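Local coordinates for protein transcriptional regulator KdgR (Pseudomonas aeruginosa, PDB 5Y6I) that probably acts as a DNA-binding transcriptional regulator of the IclR family, pairing a winged helix-turn-helix domain with a C-terminal regulatory domain, at residues L26-L38 / F64-L76. Sequence-based numbering, arbitrary orientation.
Sequences LKALAELSPATSL and FAVQDASTNHYSL
Tyr74 turns its ring edge to residues 36-38, where Thr36 O, the carbonyl carbon of Ser37 and Leu38 N lie near the ring plane, while the edge of the His73 ring meets Thr36 O alone. One face of the Tyr74 ring has Asn72 O above it, offset toward the rim; Thr71 O sits over the centre of one face of the His73 imidazole, 4.1 Å from its plane. Obliquely to that ring comes Ala35, whose CB meets His73 CB at 3.6 Å. The backbones of Thr36 and Tyr74 join in a single antiparallel bridge, a hydrogen-bonded pair: Tyr74 N gives a nearly straight bond to Thr36 O (2.8 Å, 173°), whereas the return bond from Thr36 N to Tyr74 O, also 2.8 Å, is more bent. Thr36 OG1 stands opposite the backbone N (chi1 -175°) and bonds a lone pair of Ser37 O, which puts CG2 between N and the carbonyl carbon, against Tyr74 O.

Farther along, helix 26-31 crosses strand 74-76 almost perpendicularly, at -98°, and the packing becomes aliphatic. Leu29 spreads its two methyls: CD1 touches Tyr74 CB, the two side chains crossing at about a right angle, while CD2 reaches Ala65 CB and Leu76 CD2 (3.7 Å to the latter), the two leucines running past each other in opposite directions. Leu76 forks in turn, with CD1 on Ala30 and CD2 against Leu26 CD1 at 3.5 Å; the other Leu26 methyl, CD2, approaches the Phe64 ring at CD2. Leu41 of helix 38-45 also packs on Leu29, and Leu56 and Ile60 of helix 49-61 on Tyr74. The extended loop after helix 18-31, through the single Thr36 bridge, thus joins the hairpin of strands 65-67 and 74-76, the wing, an architecture characteristic of the winged helix-turn-helix domain of IclR-type regulators.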
ATOM      1  N   LEU A  26     -14.457 -10.751  11.045  1.00 66.98           N
ATOM      2  CA  LEU A  26     -13.580  -9.602  10.879  1.00 65.03           C
ATOM      3  C   LEU A  26     -13.561  -9.154   9.429  1.00 68.02           C
ATOM      4  O   LEU A  26     -13.531  -7.951   9.135  1.00 68.23           O
ATOM      5  CB  LEU A  26     -12.180  -9.953  11.364  1.00 69.05           C
ATOM      6  CG  LEU A  26     -11.046  -8.939  11.260  1.00 72.34           C
ATOM      7  CD1 LEU A  26     -11.281  -7.724  12.157  1.00 75.45           C
ATOM      8  CD2 LEU A  26      -9.728  -9.623  11.621  1.00 70.36           C
ATOM      9  N   LYS A  27     -13.623 -10.110   8.509  1.00 64.56           N
ATOM     10  CA  LYS A  27     -13.593  -9.774   7.098  1.00 61.00           C
ATOM     11  C   LYS A  27     -14.856  -9.032   6.691  1.00 61.24           C
ATOM     12  O   LYS A  27     -14.818  -8.146   5.829  1.00 70.63           O
ATOM     13  CB  LYS A  27     -13.414 -11.049   6.264  1.00 66.40           C
ATOM     14  CG  LYS A  27     -13.515 -10.841   4.765  1.00 71.94           C
ATOM     15  CD  LYS A  27     -13.834 -12.128   4.020  1.00 84.20           C
ATOM     16  CE  LYS A  27     -12.649 -13.082   4.015  1.00 89.44           C
ATOM     17  NZ  LYS A  27     -12.833 -14.226   3.069  1.00 92.80           N
ATOM     18  N   ALA A  28     -15.986  -9.376   7.281  1.00 55.80           N
ATOM     19  CA  ALA A  28     -17.204  -8.675   6.902  1.00 61.72           C
ATOM     20  C   ALA A  28     -17.372  -7.347   7.623  1.00 67.33           C
ATOM     21  O   ALA A  28     -18.077  -6.469   7.118  1.00 72.06           O
ATOM     22  CB  ALA A  28     -18.421  -9.536   7.180  1.00 56.42           C
ATOM     23  N   LEU A  29     -16.766  -7.197   8.798  1.00 66.42           N
ATOM     24  CA  LEU A  29     -16.739  -5.902   9.459  1.00 65.36           C
ATOM     25  C   LEU A  29     -15.965  -4.898   8.608  1.00 65.35           C
ATOM     26  O   LEU A  29     -16.448  -3.790   8.351  1.00 60.40           O
ATOM     27  CB  LEU A  29     -16.133  -6.059  10.859  1.00 59.98           C
ATOM     28  CG  LEU A  29     -16.161  -4.958  11.920  1.00 68.57           C
ATOM     29  CD1 LEU A  29     -17.550  -4.775  12.511  1.00 70.38           C
ATOM     30  CD2 LEU A  29     -15.160  -5.262  13.034  1.00 68.06           C
ATOM     31  N   ALA A  30     -14.788  -5.297   8.111  1.00 71.05           N
ATOM     32  CA  ALA A  30     -14.014  -4.440   7.211  1.00 67.76           C
ATOM     33  C   ALA A  30     -14.809  -4.080   5.961  1.00 73.23           C
ATOM     34  O   ALA A  30     -14.754  -2.943   5.478  1.00 78.55           O
ATOM     35  CB  ALA A  30     -12.713  -5.139   6.824  1.00 59.73           C
ATOM     36  N   GLU A  31     -15.499  -5.065   5.421  1.00 74.42           N
ATOM     37  CA  GLU A  31     -16.311  -4.875   4.246  1.00 74.36           C
ATOM     38  C   GLU A  31     -17.440  -3.914   4.517  1.00 74.85           C
ATOM     39  O   GLU A  31     -17.930  -3.272   3.618  1.00 69.62           O
ATOM     40  CB  GLU A  31     -16.892  -6.206   3.792  1.00 79.64           C
ATOM     41  CG  GLU A  31     -16.071  -6.913   2.744  1.00 84.28           C
ATOM     42  CD  GLU A  31     -16.680  -8.219   2.303  1.00 95.75           C
ATOM     43  OE1 GLU A  31     -16.121  -9.269   2.638  1.00 98.56           O
ATOM     44  OE2 GLU A  31     -17.707  -8.201   1.601  1.00102.90           O
ATOM     45  N   LEU A  32     -17.842  -3.781   5.769  1.00 80.09           N
ATOM     46  CA  LEU A  32     -18.941  -2.902   6.089  1.00 79.11           C
ATOM     47  C   LEU A  32     -18.521  -1.513   6.464  1.00 80.44           C
ATOM     48  O   LEU A  32     -18.771  -1.040   7.539  1.00 84.41           O
ATOM     49  CB  LEU A  32     -19.888  -3.518   7.112  1.00 77.53           C
ATOM     50  CG  LEU A  32     -20.749  -4.667   6.570  1.00 75.14           C
ATOM     51  CD1 LEU A  32     -21.546  -5.338   7.655  1.00 70.11           C
ATOM     52  CD2 LEU A  32     -21.685  -4.237   5.467  1.00 74.93           C
ATOM     53  N   SER A  33     -17.876  -0.870   5.518  1.00 83.78           N
ATOM     54  CA  SER A  33     -17.460   0.491   5.633  1.00 90.67           C
ATOM     55  C   SER A  33     -16.793   0.736   6.958  1.00 85.81           C
ATOM     56  O   SER A  33     -15.948  -0.029   7.371  1.00 82.88           O
ATOM     57  CB  SER A  33     -18.670   1.395   5.436  1.00 97.82           C
ATOM     58  OG  SER A  33     -18.275   2.635   4.922  1.00108.78           O
ATOM     59  N   PRO A  34     -17.200   1.799   7.621  1.00 79.24           N
ATOM     60  CA  PRO A  34     -16.615   2.256   8.863  1.00 76.30           C
ATOM     61  C   PRO A  34     -17.355   1.865  10.096  1.00 77.29           C
ATOM     62  O   PRO A  34     -16.747   1.728  11.137  1.00 80.05           O
ATOM     63  CB  PRO A  34     -16.747   3.758   8.683  1.00 74.56           C
ATOM     64  CG  PRO A  34     -17.969   3.923   7.866  1.00 73.97           C
ATOM     65  CD  PRO A  34     -18.021   2.754   6.947  1.00 78.85           C
ATOM     66  N   ALA A  35     -18.655   1.681   9.996  1.00 76.07           N
ATOM     67  CA  ALA A  35     -19.390   1.344  11.210  1.00 78.30           C
ATOM     68  C   ALA A  35     -20.584   0.484  10.826  1.00 81.62           C
ATOM     69  O   ALA A  35     -21.197   0.719   9.782  1.00 88.19           O
ATOM     70  CB  ALA A  35     -19.865   2.607  11.940  1.00 79.71           C
ATOM     71  N   THR A  36     -20.927  -0.499  11.661  1.00 74.94           N
ATOM     72  CA  THR A  36     -22.022  -1.390  11.304  1.00 69.83           C
ATOM     73  C   THR A  36     -22.830  -1.783  12.540  1.00 64.72           C
ATOM     74  O   THR A  36     -22.319  -1.815  13.664  1.00 68.75           O
ATOM     75  CB  THR A  36     -21.494  -2.640  10.533  1.00 62.09           C
ATOM     76  OG1 THR A  36     -22.605  -3.442  10.102  1.00 69.43           O
ATOM     77  CG2 THR A  36     -20.528  -3.490  11.360  1.00 51.16           C
ATOM     78  N   SER A  37     -24.115  -2.052  12.323  1.00 69.34           N
ATOM     79  CA  SER A  37     -24.969  -2.631  13.355  1.00 75.30           C
ATOM     80  C   SER A  37     -24.919  -4.157  13.285  1.00 72.45           C
ATOM     81  O   SER A  37     -24.396  -4.735  12.336  1.00 64.14           O
ATOM     82  CB  SER A  37     -26.413  -2.150  13.216  1.00 69.77           C
ATOM     83  OG  SER A  37     -27.111  -2.939  12.264  1.00 63.18           O
ATOM     84  N   LEU A  38     -25.478  -4.813  14.312  1.00 73.20           N
ATOM     85  CA  LEU A  38     -25.409  -6.272  14.384  1.00 68.20           C
ATOM     86  C   LEU A  38     -26.181  -6.917  13.240  1.00 67.45           C
ATOM     87  O   LEU A  38     -25.652  -7.788  12.539  1.00 68.99           O
ATOM     88  CB  LEU A  38     -25.932  -6.774  15.732  1.00 62.34           C
ATOM     89  CG  LEU A  38     -26.079  -8.302  15.785  1.00 57.20           C
ATOM     90  CD1 LEU A  38     -24.693  -8.917  15.885  1.00 52.91           C
ATOM     91  CD2 LEU A  38     -26.938  -8.747  16.970  1.00 56.43           C
ATOM     92  N   PHE A  64      -9.428  -6.354  17.958  1.00 67.37           N
ATOM     93  CA  PHE A  64      -9.661  -6.405  16.525  1.00 70.42           C
ATOM     94  C   PHE A  64     -10.935  -5.682  16.120  1.00 72.15           C
ATOM     95  O   PHE A  64     -11.117  -5.399  14.927  1.00 75.10           O
ATOM     96  CB  PHE A  64      -9.675  -7.869  16.045  1.00 66.63           C
ATOM     97  CG  PHE A  64      -8.297  -8.409  15.712  1.00 61.36           C
ATOM     98  CD1 PHE A  64      -7.512  -8.978  16.683  1.00 63.69           C
ATOM     99  CD2 PHE A  64      -7.789  -8.317  14.435  1.00 62.09           C
ATOM    100  CE1 PHE A  64      -6.249  -9.452  16.389  1.00 64.60           C
ATOM    101  CE2 PHE A  64      -6.523  -8.789  14.137  1.00 62.76           C
ATOM    102  CZ  PHE A  64      -5.754  -9.360  15.126  1.00 61.72           C
ATOM    103  N   ALA A  65     -11.790  -5.342  17.086  1.00 70.74           N
ATOM    104  CA  ALA A  65     -12.993  -4.571  16.814  1.00 67.00           C
ATOM    105  C   ALA A  65     -13.278  -3.656  17.995  1.00 75.77           C
ATOM    106  O   ALA A  65     -12.781  -3.868  19.107  1.00 88.87           O
ATOM    107  CB  ALA A  65     -14.186  -5.482  16.522  1.00 56.52           C
ATOM    108  N   VAL A  66     -14.081  -2.618  17.742  1.00 70.73           N
ATOM    109  CA  VAL A  66     -14.530  -1.703  18.787  1.00 69.70           C
ATOM    110  C   VAL A  66     -16.000  -1.386  18.553  1.00 71.11           C
ATOM    111  O   VAL A  66     -16.540  -1.585  17.465  1.00 74.37           O
ATOM    112  CB  VAL A  66     -13.698  -0.391  18.839  1.00 70.64           C
ATOM    113  CG1 VAL A  66     -12.328  -0.650  19.445  1.00 71.59           C
ATOM    114  CG2 VAL A  66     -13.547   0.221  17.437  1.00 61.52           C
ATOM    115  N   GLN A  67     -16.642  -0.886  19.601  1.00 73.53           N
ATOM    116  CA  GLN A  67     -18.026  -0.444  19.554  1.00 72.54           C
ATOM    117  C   GLN A  67     -18.026   1.017  19.990  1.00 77.10           C
ATOM    118  O   GLN A  67     -17.459   1.348  21.035  1.00 79.11           O
ATOM    119  CB  GLN A  67     -18.909  -1.320  20.461  1.00 70.60           C
ATOM    120  CG  GLN A  67     -20.405  -1.102  20.276  1.00 70.98           C
ATOM    121  CD  GLN A  67     -21.282  -2.071  21.076  1.00 75.37           C
ATOM    122  OE1 GLN A  67     -22.467  -2.251  20.771  1.00 73.35           O
ATOM    123  NE2 GLN A  67     -20.708  -2.686  22.109  1.00 80.12           N
ATOM    124  N   ASP A  68     -18.600   1.894  19.169  1.00 81.66           N
ATOM    125  CA  ASP A  68     -18.517   3.324  19.439  1.00 85.51           C
ATOM    126  C   ASP A  68     -19.394   3.679  20.628  1.00 89.36           C
ATOM    127  O   ASP A  68     -20.463   3.098  20.825  1.00 96.48           O
ATOM    128  CB  ASP A  68     -18.925   4.142  18.214  1.00 87.80           C
ATOM    129  CG  ASP A  68     -18.883   5.648  18.469  1.00 99.82           C
ATOM    130  OD1 ASP A  68     -19.814   6.174  19.117  1.00106.50           O
ATOM    131  OD2 ASP A  68     -17.917   6.307  18.025  1.00101.32           O
ATOM    132  N   ALA A  69     -18.936   4.647  21.422  1.00 91.50           N
ATOM    133  CA  ALA A  69     -19.534   4.873  22.735  1.00 95.96           C
ATOM    134  C   ALA A  69     -20.915   5.515  22.660  1.00 99.86           C
ATOM    135  O   ALA A  69     -21.748   5.274  23.545  1.00107.66           O
ATOM    136  CB  ALA A  69     -18.609   5.734  23.595  1.00 97.33           C
ATOM    137  N   SER A  70     -21.186   6.347  21.648  1.00 97.29           N
ATOM    138  CA  SER A  70     -22.461   7.056  21.607  1.00108.79           C
ATOM    139  C   SER A  70     -23.434   6.511  20.574  1.00111.30           C
ATOM    140  O   SER A  70     -24.634   6.778  20.680  1.00116.55           O
ATOM    141  CB  SER A  70     -22.249   8.558  21.347  1.00115.90           C
ATOM    142  OG  SER A  70     -22.238   8.864  19.963  1.00116.77           O
ATOM    143  N   THR A  71     -22.954   5.748  19.597  1.00110.02           N
ATOM    144  CA  THR A  71     -23.799   5.197  18.551  1.00110.05           C
ATOM    145  C   THR A  71     -23.945   3.681  18.623  1.00105.93           C
ATOM    146  O   THR A  71     -24.852   3.131  17.984  1.00104.28           O
ATOM    147  CB  THR A  71     -23.231   5.583  17.178  1.00109.32           C
ATOM    148  OG1 THR A  71     -24.234   5.421  16.169  1.00118.82           O
ATOM    149  CG2 THR A  71     -22.045   4.718  16.847  1.00 95.41           C
ATOM    150  N   ASN A  72     -23.081   3.002  19.383  1.00100.98           N
ATOM    151  CA  ASN A  72     -23.064   1.557  19.568  1.00 86.61           C
ATOM    152  C   ASN A  72     -22.676   0.806  18.309  1.00 78.18           C
ATOM    153  O   ASN A  72     -22.817  -0.418  18.265  1.00 73.02           O
ATOM    154  CB  ASN A  72     -24.411   1.023  20.067  1.00 86.74           C
ATOM    155  CG  ASN A  72     -24.615   1.262  21.534  1.00 91.68           C
ATOM    156  OD1 ASN A  72     -23.660   1.262  22.310  1.00 95.30           O
ATOM    157  ND2 ASN A  72     -25.862   1.477  21.931  1.00 95.33           N
ATOM    158  N   HIS A  73     -22.187   1.496  17.286  1.00 79.36           N
ATOM    159  CA  HIS A  73     -21.835   0.818  16.052  1.00 75.20           C
ATOM    160  C   HIS A  73     -20.523   0.073  16.220  1.00 66.64           C
ATOM    161  O   HIS A  73     -19.658   0.470  17.008  1.00 60.83           O
ATOM    162  CB  HIS A  73     -21.726   1.814  14.899  1.00 81.05           C
ATOM    163  CG  HIS A  73     -23.049   2.261  14.360  1.00 83.75           C
ATOM    164  ND1 HIS A  73     -23.329   3.583  14.084  1.00 87.51           N
ATOM    165  CD2 HIS A  73     -24.163   1.565  14.038  1.00 85.23           C
ATOM    166  CE1 HIS A  73     -24.562   3.684  13.621  1.00 91.19           C
ATOM    167  NE2 HIS A  73     -25.092   2.474  13.588  1.00 93.52           N
ATOM    168  N   TYR A  74     -20.385  -1.020  15.462  1.00 61.31           N
ATOM    169  CA  TYR A  74     -19.185  -1.847  15.466  1.00 61.03           C
ATOM    170  C   TYR A  74     -18.261  -1.429  14.339  1.00 63.17           C
ATOM    171  O   TYR A  74     -18.711  -1.157  13.223  1.00 67.12           O
ATOM    172  CB  TYR A  74     -19.534  -3.333  15.309  1.00 56.46           C
ATOM    173  CG  TYR A  74     -20.327  -3.881  16.470  1.00 56.85           C
ATOM    174  CD1 TYR A  74     -19.704  -4.196  17.682  1.00 59.63           C
ATOM    175  CD2 TYR A  74     -21.697  -4.064  16.368  1.00 55.92           C
ATOM    176  CE1 TYR A  74     -20.441  -4.691  18.760  1.00 62.23           C
ATOM    177  CE2 TYR A  74     -22.442  -4.554  17.440  1.00 57.64           C
ATOM    178  CZ  TYR A  74     -21.814  -4.862  18.624  1.00 59.50           C
ATOM    179  OH  TYR A  74     -22.579  -5.345  19.661  1.00 64.05           O
ATOM    180  N   SER A  75     -16.964  -1.407  14.629  1.00 64.34           N
ATOM    181  CA  SER A  75     -15.977  -1.063  13.623  1.00 66.13           C
ATOM    182  C   SER A  75     -14.682  -1.799  13.932  1.00 70.74           C
ATOM    183  O   SER A  75     -14.564  -2.505  14.936  1.00 72.52           O
ATOM    184  CB  SER A  75     -15.760   0.448  13.581  1.00 75.33           C
ATOM    185  OG  SER A  75     -15.626   0.950  14.901  1.00 92.59           O
ATOM    186  N   LEU A  76     -13.692  -1.608  13.071  1.00 73.07           N
ATOM    187  CA  LEU A  76     -12.438  -2.316  13.244  1.00 65.52           C
ATOM    188  C   LEU A  76     -11.634  -1.691  14.361  1.00 61.41           C
ATOM    189  O   LEU A  76     -11.602  -0.468  14.516  1.00 65.37           O
ATOM    190  CB  LEU A  76     -11.636  -2.314  11.955  1.00 68.07           C
ATOM    191  CG  LEU A  76     -12.353  -3.025  10.816  1.00 72.56           C
ATOM    192  CD1 LEU A  76     -11.863  -2.525   9.457  1.00 70.42           C
ATOM    193  CD2 LEU A  76     -12.144  -4.509  10.962  1.00 71.02           C
TER